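Local coordinates for hypoxanthine phosphoribosyltransferase (Bacillus anthracis, PDB 4QYI), which probably catalyses the magnesium-dependent transfer of a phosphoribosyl group from PRPP to hypoxanthine, giving IMP in the purine salvage pathway, at residues E36-I41 and N96-E101; D65-S70 and V82-D87. All coordinates share one frame; numbering follows the deposited sequence.

Contact 1: E36-I41 and N96-E101; sequences EEIVVI and NVIVVE. With MG (magnesium ion), chain Q.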
loop_
_atom_site.group_PDB
_atom_site.type_symbol
_atom_site.label_atom_id
_atom_site.label_comp_id
_atom_site.label_asym_id
_atom_site.label_seq_id
_atom_site.Cartn_x
_atom_site.Cartn_y
_atom_site.Cartn_z
ATOM N N GLU D 36 -13.372 12.821 15.405
ATOM C CA GLU D 36 -12.564 13.677 14.550
ATOM C C GLU D 36 -11.865 12.920 13.410
ATOM O O GLU D 36 -11.732 11.685 13.442
ATOM C CB GLU D 36 -11.669 14.572 15.457
ATOM C CG GLU D 36 -11.015 13.849 16.634
ATOM C CD GLU D 36 -10.408 14.783 17.668
ATOM O OE1 GLU D 36 -10.928 15.893 17.886
ATOM O OE2 GLU D 36 -9.412 14.380 18.295
ATOM N N GLU D 37 -11.521 13.674 12.370
ATOM C CA GLU D 37 -10.904 13.135 11.178
ATOM C C GLU D 37 -9.454 12.850 11.501
ATOM O O GLU D 37 -8.874 13.481 12.387
ATOM C CB GLU D 37 -10.961 14.150 10.041
ATOM C CG GLU D 37 -12.357 14.643 9.712
ATOM C CD GLU D 37 -12.353 15.715 8.637
ATOM O OE1 GLU D 37 -11.371 15.794 7.874
ATOM O OE2 GLU D 37 -13.331 16.487 8.561
ATOM N N ILE D 38 -8.868 11.906 10.771
ATOM C CA ILE D 38 -7.483 11.545 10.977
ATOM C C ILE D 38 -6.797 11.397 9.642
ATOM O O ILE D 38 -7.421 10.959 8.672
ATOM C CB ILE D 38 -7.350 10.172 11.653
ATOM C CG1 ILE D 38 -8.026 10.181 13.019
ATOM C CG2 ILE D 38 -5.883 9.806 11.829
ATOM C CD1 ILE D 38 -8.161 8.794 13.613
ATOM N N VAL D 39 -5.539 11.815 9.591
ATOM C CA VAL D 39 -4.735 11.635 8.381
ATOM C C VAL D 39 -3.697 10.590 8.758
ATOM O O VAL D 39 -2.974 10.745 9.757
ATOM C CB VAL D 39 -4.023 12.908 7.946
ATOM C CG1 VAL D 39 -3.094 12.607 6.768
ATOM C CG2 VAL D 39 -5.039 13.996 7.586
ATOM N N VAL D 40 -3.653 9.511 7.990
ATOM C CA VAL D 40 -2.682 8.454 8.220
ATOM C C VAL D 40 -1.605 8.569 7.129
ATOM O O VAL D 40 -1.922 8.643 5.945
ATOM C CB VAL D 40 -3.339 7.063 8.171
ATOM C CG1 VAL D 40 -2.280 5.975 8.159
ATOM C CG2 VAL D 40 -4.255 6.865 9.352
ATOM N N ILE D 41 -0.347 8.670 7.542
ATOM C CA ILE D 41 0.735 8.768 6.600
ATOM C C ILE D 41 1.622 7.558 6.792
ATOM O O ILE D 41 2.291 7.429 7.812
ATOM C CB ILE D 41 1.575 10.047 6.760
ATOM C CG1 ILE D 41 0.718 11.279 6.504
ATOM C CG2 ILE D 41 2.728 10.050 5.749
ATOM C CD1 ILE D 41 1.433 12.547 6.851
ATOM N N ASN D 96 -5.054 16.015 12.547
ATOM C CA ASN D 96 -4.569 14.974 13.411
ATOM C C ASN D 96 -3.837 14.011 12.489
ATOM O O ASN D 96 -4.432 13.431 11.587
ATOM C CB ASN D 96 -5.734 14.257 14.079
ATOM C CG ASN D 96 -6.492 15.158 15.012
ATOM O OD1 ASN D 96 -5.886 15.870 15.811
ATOM N ND2 ASN D 96 -7.811 15.140 14.918
ATOM N N VAL D 97 -2.561 13.805 12.757
ATOM C CA VAL D 97 -1.775 12.947 11.921
ATOM C C VAL D 97 -1.181 11.762 12.661
ATOM O O VAL D 97 -0.595 11.913 13.740
ATOM C CB VAL D 97 -0.593 13.739 11.324
ATOM C CG1 VAL D 97 0.234 12.858 10.395
ATOM C CG2 VAL D 97 -1.077 14.965 10.570
ATOM N N ILE D 98 -1.319 10.586 12.066
ATOM C CA ILE D 98 -0.683 9.393 12.610
ATOM C C ILE D 98 0.267 8.844 11.529
ATOM O O ILE D 98 -0.156 8.521 10.431
ATOM C CB ILE D 98 -1.688 8.314 13.028
ATOM C CG1 ILE D 98 -2.617 8.877 14.101
ATOM C CG2 ILE D 98 -0.931 7.092 13.543
ATOM C CD1 ILE D 98 -3.739 7.951 14.482
ATOM N N VAL D 99 1.552 8.766 11.861
ATOM C CA VAL D 99 2.564 8.280 10.928
ATOM C C VAL D 99 2.733 6.816 11.246
ATOM O O VAL D 99 3.005 6.449 12.399
ATOM C CB VAL D 99 3.894 9.045 11.059
ATOM C CG1 VAL D 99 4.934 8.520 10.065
ATOM C CG2 VAL D 99 3.647 10.524 10.835
ATOM N N VAL D 100 2.572 5.996 10.216
ATOM C CA VAL D 100 2.600 4.558 10.362
ATOM C C VAL D 100 3.871 3.944 9.812
ATOM O O VAL D 100 4.243 4.171 8.664
ATOM C CB VAL D 100 1.338 3.961 9.688
ATOM C CG1 VAL D 100 1.367 2.450 9.665
ATOM C CG2 VAL D 100 0.079 4.425 10.412
ATOM N N GLU D 101 4.549 3.188 10.662
ATOM C CA GLU D 101 5.753 2.472 10.292
ATOM C C GLU D 101 5.629 0.987 10.584
ATOM O O GLU D 101 4.774 0.554 11.361
ATOM C CB GLU D 101 6.954 2.974 11.089
ATOM C CG GLU D 101 7.750 4.077 10.434
ATOM C CD GLU D 101 8.642 3.598 9.280
ATOM O OE1 GLU D 101 9.509 4.394 8.882
ATOM O OE2 GLU D 101 8.534 2.443 8.781
HETATM MG MG MG Q . 9.849 1.303 7.569
HETATM O O HOH W 1 11.076 2.895 7.243
HETATM O O HOH W 2 8.568 1.444 6.085
HETATM O O HOH W 3 11.443 1.237 9.528
#
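Val-39, Ile-41, Ile-98 and Val-100 join their backbones in a parallel ladder in the core sheet of the phosphoribosyltransferase fold, where strands 38-43 and 96-101 lie side by side. Val-39 N donates to Asn-96 O (2.8 Å), Ile-98 N returns a bond to Val-39 O, and the pattern repeats with Ile-41 N on Ile-98 O and Val-100 N on Ile-41 O. At the start of the ladder the Asn-96 amide extends it by one rung: ND2 reaches Glu-37 O at 3.2 Å, the acceptor lying close to the amide plane and the N-H...O angle nearly straight at 165°.

On one face Val-40 CG1 meets Val-100 CG2 at 3.6 Å, while Ile-38 CG2 touches the end of Ile-98 at CD1 (3.9 Å). On the other, a chi1 of -62° sets Ile-41 CG1 beside the backbone N, and the chain beyond it carries CD1 back to Val-97 CG1 (3.8 Å). Phe-117 of helix 108-118 packs on Ile-41 and Val-99 there.

Beyond the last rung, the strand delivers Glu-101 to the magnesium ion, which Asp-102 also binds. Glu-101 OE2 coordinates the metal at 2.1 Å, and OE1 accepts a hydrogen bond from a metal-bound water at 2.7 Å.

Contact 2: D65-S70 and V82-D87; sequences DFISAS and VKLLKD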
loop_
_atom_site.group_PDB
_atom_site.type_symbol
_atom_site.label_atom_id
_atom_site.label_comp_id
_atom_site.label_asym_id
_atom_site.label_seq_id
_atom_site.Cartn_x
_atom_site.Cartn_y
_atom_site.Cartn_z
ATOM N N ASP D 65 -2.092 8.847 3.021
ATOM C CA ASP D 65 -1.134 9.289 2.032
ATOM C C ASP D 65 0.151 8.552 2.359
ATOM O O ASP D 65 0.242 7.867 3.408
ATOM C CB ASP D 65 -0.963 10.810 2.067
ATOM C CG ASP D 65 -0.338 11.376 0.770
ATOM O OD1 ASP D 65 -0.030 10.599 -0.160
ATOM O OD2 ASP D 65 -0.200 12.620 0.674
ATOM N N PHE D 66 1.126 8.684 1.467
ATOM C CA PHE D 66 2.384 8.002 1.618
ATOM C C PHE D 66 3.570 8.928 1.514
ATOM O O PHE D 66 3.504 9.979 0.889
ATOM C CB PHE D 66 2.496 6.943 0.533
ATOM C CG PHE D 66 1.392 5.943 0.562
ATOM C CD1 PHE D 66 1.438 4.892 1.460
ATOM C CD2 PHE D 66 0.318 6.043 -0.297
ATOM C CE1 PHE D 66 0.430 3.959 1.500
ATOM C CE2 PHE D 66 -0.698 5.113 -0.266
ATOM C CZ PHE D 66 -0.639 4.067 0.635
ATOM N N ILE D 67 4.649 8.514 2.160
ATOM C CA ILE D 67 5.889 9.236 2.077
ATOM C C ILE D 67 7.002 8.229 1.823
ATOM O O ILE D 67 6.929 7.086 2.291
ATOM C CB ILE D 67 6.169 10.086 3.331
ATOM C CG1 ILE D 67 7.371 10.990 3.071
ATOM C CG2 ILE D 67 6.406 9.216 4.540
ATOM C CD1 ILE D 67 7.524 12.108 4.078
ATOM N N SER D 68 7.982 8.625 1.008
ATOM C CA SER D 68 9.130 7.779 0.688
ATOM C C SER D 68 10.395 8.609 0.891
ATOM O O SER D 68 10.505 9.757 0.405
ATOM C CB SER D 68 9.036 7.253 -0.755
ATOM O OG SER D 68 10.202 6.529 -1.093
ATOM N N ALA D 69 11.379 8.019 1.551
ATOM C CA ALA D 69 12.622 8.707 1.854
ATOM C C ALA D 69 13.789 7.766 1.642
ATOM O O ALA D 69 13.663 6.597 1.917
ATOM C CB ALA D 69 12.588 9.151 3.302
ATOM N N SER D 70 14.909 8.259 1.121
ATOM C CA SER D 70 16.066 7.376 0.951
ATOM C C SER D 70 17.277 7.927 1.675
ATOM O O SER D 70 17.392 9.114 1.984
ATOM C CB SER D 70 16.384 7.117 -0.530
ATOM O OG SER D 70 16.736 8.322 -1.182
ATOM N N VAL D 82 17.662 12.111 5.606
ATOM C CA VAL D 82 17.227 11.364 4.435
ATOM C C VAL D 82 16.711 12.302 3.365
ATOM O O VAL D 82 16.280 13.427 3.648
ATOM C CB VAL D 82 16.092 10.351 4.727
ATOM C CG1 VAL D 82 16.609 9.155 5.508
ATOM C CG2 VAL D 82 14.902 11.029 5.425
ATOM N N LYS D 83 16.765 11.819 2.133
ATOM C CA LYS D 83 16.302 12.546 0.974
ATOM C C LYS D 83 14.838 12.204 0.745
ATOM O O LYS D 83 14.469 11.026 0.678
ATOM C CB LYS D 83 17.119 12.126 -0.232
ATOM C CG LYS D 83 16.715 12.794 -1.525
ATOM C CD LYS D 83 17.872 12.720 -2.523
ATOM C CE LYS D 83 17.995 11.422 -3.255
ATOM N NZ LYS D 83 19.277 11.407 -4.030
ATOM N N LEU D 84 13.976 13.211 0.693
ATOM C CA LEU D 84 12.586 12.928 0.421
ATOM C C LEU D 84 12.401 12.570 -1.023
ATOM O O LEU D 84 12.661 13.385 -1.890
ATOM C CB LEU D 84 11.713 14.124 0.725
ATOM C CG LEU D 84 11.710 14.511 2.179
ATOM C CD1 LEU D 84 10.720 15.630 2.392
ATOM C CD2 LEU D 84 11.334 13.326 3.039
ATOM N N LEU D 85 11.982 11.335 -1.289
ATOM C CA LEU D 85 11.755 10.894 -2.665
ATOM C C LEU D 85 10.356 11.173 -3.099
ATOM O O LEU D 85 10.103 11.453 -4.259
ATOM C CB LEU D 85 11.992 9.390 -2.805
ATOM C CG LEU D 85 13.422 8.941 -2.591
ATOM C CD1 LEU D 85 13.527 7.408 -2.721
ATOM C CD2 LEU D 85 14.326 9.621 -3.601
ATOM N N LYS D 86 9.424 11.047 -2.163
ATOM C CA LYS D 86 8.023 11.351 -2.436
ATOM C C LYS D 86 7.483 12.007 -1.184
ATOM O O LYS D 86 7.408 11.388 -0.097
ATOM C CB LYS D 86 7.204 10.104 -2.772
ATOM C CG LYS D 86 5.714 10.389 -3.028
ATOM C CD LYS D 86 5.504 11.213 -4.291
ATOM C CE LYS D 86 4.029 11.513 -4.565
ATOM N NZ LYS D 86 3.353 12.423 -3.578
ATOM N N ASP D 87 7.119 13.264 -1.325
ATOM C CA ASP D 87 6.585 14.056 -0.199
ATOM C C ASP D 87 5.059 13.873 -0.199
ATOM O O ASP D 87 4.494 13.295 -1.130
ATOM C CB ASP D 87 6.940 15.511 -0.426
ATOM C CG ASP D 87 6.903 16.354 0.836
ATOM O OD1 ASP D 87 6.509 15.842 1.908
ATOM O OD2 ASP D 87 7.281 17.555 0.726
HETATM O O HOH W 4 2.357 10.649 -1.766
#
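Ser-68 and Ser-70 carry the backbone pairing with Lys-83, Leu-85 and Lys-86, which is antiparallel. Ser-70 and Lys-83 form a hydrogen-bonded pair: Ser-70 N donates to Lys-83 O and Lys-83 N to Ser-70 O, both at 2.8 Å. Further along, Ser-68 N approaches a lone pair of Lys-86 O within the plane of that carbonyl. Ser-68 O takes two donors from the same face of its plane: Leu-85 N at 2.7 Å, bent to 144°, and the straighter Lys-86 N at 3.1 Å.

Apolar contacts divide between the two faces. Ala-69 CB rests against Val-82 CG2 (3.7 Å), and Ile-67 CD1 meets Leu-84 CD2 at 4.1 Å; helix 108-118 lies over this side, with Phe-117 on Ile-67 and Phe-112 on Val-82. On the opposite face, that of Ser-68 and Ser-70, the isobutyl end of Leu-85 lies over Ser-70, CD1 being 3.6 Å from Ser-70 CB. Ser-70 OG, which its first torsion (chi1 63°) sets between the backbone N and the carbonyl carbon, lies against the same leucine branches. Next to them Ser-68 CB and Lys-86 CB pack together.

The polar interactions gather around the end of Lys-86. Its chain bends at chi2 and chi4, bringing NZ back to Asp-87 O at 2.8 Å, and NZ also donates to a water that contacts Asp-65 OD1 and Phe-66 O. Asp-89 forms a salt bridge with the same ammonium, whereas Asp-65 OD1 has a salt bridge to Lys-45 of the neighbouring subunit. Asp-87 OD1 is hydrogen-bonded to His-116.

Two residues, Leu-85 and Lys-86, thus face the single Ser-68, a classic beta bulge that shifts the register by one residue at the corner the chain turns at Leu-85.

How the contacts relate
Contact 1 is the more deeply buried pairing, near the middle of the mixed sheet, whereas contact 2 is only partly buried and joins strand 62-71 to the edge strand 82-84. Strands 38-43 and 62-71 are neighbours, so the two contacts meet directly: Asp-65 N probably donates to Val-40 O, and Ile-41 CG2 packs on Ile-67 CG2. Both also lean on Phe-117 of helix 108-118. Both strands of contact 2 fall in the sequence between those of contact 1. Regular parallel pairing between branched aliphatic residues in contact 1 contrasts with bulged antiparallel pairing in contact 2, where serines, lysines and a bridging water mix with the hydrophobic side chains.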